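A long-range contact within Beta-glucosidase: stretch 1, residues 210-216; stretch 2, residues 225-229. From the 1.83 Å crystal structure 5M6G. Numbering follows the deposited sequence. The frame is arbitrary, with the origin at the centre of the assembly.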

# COMPACT_ATOMS: atom_id res chain seq x y z
N ALA A 210 -4.93 -9.26 -5.32
CA ALA A 210 -5.18 -7.83 -5.43
C ALA A 210 -4.93 -7.33 -6.85
O ALA A 210 -5.62 -6.42 -7.32
N VAL A 211 -3.94 -7.91 -7.53
CA VAL A 211 -3.63 -7.51 -8.91
C VAL A 211 -4.82 -7.80 -9.81
O VAL A 211 -5.21 -6.98 -10.66
N THR A 212 -5.38 -9.00 -9.67
CA THR A 212 -6.50 -9.40 -10.51
C THR A 212 -7.72 -8.52 -10.26
O THR A 212 -8.46 -8.19 -11.19
N GLY A 213 -7.93 -8.11 -9.01
CA GLY A 213 -9.04 -7.22 -8.71
C GLY A 213 -8.85 -5.84 -9.32
O GLY A 213 -9.75 -5.30 -9.95
N LEU A 214 -7.65 -5.27 -9.15
CA LEU A 214 -7.37 -3.94 -9.67
C LEU A 214 -7.47 -3.92 -11.19
O LEU A 214 -8.09 -3.02 -11.77
N GLN A 215 -6.85 -4.90 -11.85
CA GLN A 215 -6.71 -4.86 -13.30
C GLN A 215 -7.85 -5.53 -14.04
O GLN A 215 -8.11 -5.18 -15.20
N GLY A 216 -8.54 -6.46 -13.41
CA GLY A 216 -9.33 -7.43 -14.14
C GLY A 216 -8.42 -8.49 -14.74
O GLY A 216 -7.19 -8.42 -14.66
N SER A 225 -10.77 -0.91 -15.09
CA SER A 225 -9.45 -1.51 -15.06
C SER A 225 -8.40 -0.46 -14.72
O SER A 225 -8.31 0.58 -15.37
N VAL A 226 -7.61 -0.74 -13.69
CA VAL A 226 -6.56 0.15 -13.22
C VAL A 226 -5.28 -0.67 -13.15
O VAL A 226 -5.28 -1.79 -12.64
N MET A 227 -4.19 -0.12 -13.69
CA MET A 227 -2.95 -0.88 -13.69
C MET A 227 -2.42 -1.03 -12.27
O MET A 227 -2.43 -0.08 -11.48
N ALA A 228 -1.99 -2.24 -11.94
CA ALA A 228 -1.42 -2.54 -10.63
C ALA A 228 0.10 -2.56 -10.72
O ALA A 228 0.69 -2.65 -11.81
N THR A 229 0.74 -2.45 -9.55
CA THR A 229 2.19 -2.37 -9.44
C THR A 229 2.66 -3.34 -8.36
O THR A 229 2.39 -3.13 -7.18

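The last turns of a helix, ending at Q215, lie against an extended segment, S225 to A228, that has no regular structure over those residues. About 320 Å² is buried between the two stretches.

Three hydrogen bonds join them, and two use side chains. Q215 has chi1 m and chi2 t, with chi3 at 158°. Its CA-to-CB bond points sideways, but the end of the side chain comes nearer to the second stretch. Q215 OE1 accepts a hydrogen bond from A228 N at 3.0 Å. The N-H...O angle of 167° is close to linear. The glutamine side chain thus accepts from a backbone amide of the second stretch. S225, in rotamer t, supplies the second side-chain bond. Its hydroxyl, S225 OG, donates to Q215 O at 2.6 Å, a short contact. The third bond is between backbones: V226 N donates to L214 O at 3.0 Å and 163°. Both carbonyls lie in the last turn of the helix, where the segment supplies them with donors.

Apolar packing centres on A228. Its CB points toward the helix and meets two side chains. L214, with chi1 m and chi2 t, also points toward the other stretch, and L214 CD1 lies 3.7 Å from A228 CB. V211, in rotamer t, points sideways; V211 CG1 is 4.1 Å from A228 CB.

Q215 also makes weaker contacts with V226 O. Q215 CG lies 3.3 Å from V226 O, and Q215 CA makes a CA-H...O contact with the same oxygen, V226 O, at 3.5 Å. V226, in rotamer t, points sideways; V226 CB lies 3.9 Å from L214 O.

The remaining side chains contribute little. M227, with chi1 t, chi2 t and chi3 p, points away, although M227 CG is 3.9 Å from Q215 OE1. T212 and T229 also point away and make no contact across the stretches.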

# COMPACT_ATOMS: atom_id res chain seq x y z
CB ALA A 210 -4.29 -7.06 -4.45
CB VAL A 211 -2.37 -8.24 -9.41
CG1 VAL A 211 -2.14 -7.95 -10.91
CG2 VAL A 211 -1.16 -7.83 -8.59
CB THR A 212 -6.83 -10.87 -10.26
OG1 THR A 212 -5.65 -11.65 -10.46
CG2 THR A 212 -7.94 -11.35 -11.18
CB LEU A 214 -5.98 -3.49 -9.22
CG LEU A 214 -5.80 -3.02 -7.77
CD1 LEU A 214 -4.34 -3.05 -7.37
CD2 LEU A 214 -6.36 -1.60 -7.64
CB GLN A 215 -5.39 -5.54 -13.73
CG GLN A 215 -4.18 -4.91 -13.12
CD GLN A 215 -2.89 -5.32 -13.81
OE1 GLN A 215 -1.88 -4.61 -13.71
NE2 GLN A 215 -2.90 -6.46 -14.50
CB SER A 225 -9.10 -2.16 -16.40
OG SER A 225 -7.87 -2.88 -16.29
CB VAL A 226 -6.92 0.75 -11.85
CG1 VAL A 226 -5.68 1.29 -11.14
CG2 VAL A 226 -8.00 1.83 -12.00
CB MET A 227 -1.89 -0.22 -14.58
CG MET A 227 -0.61 -1.03 -14.67
SD MET A 227 0.46 -0.55 -16.05
CE MET A 227 1.01 1.06 -15.51
CB ALA A 228 -1.94 -3.89 -10.11
CB THR A 229 2.64 -0.95 -9.08
OG1 THR A 229 1.98 0.00 -9.92
CG2 THR A 229 4.14 -0.82 -9.25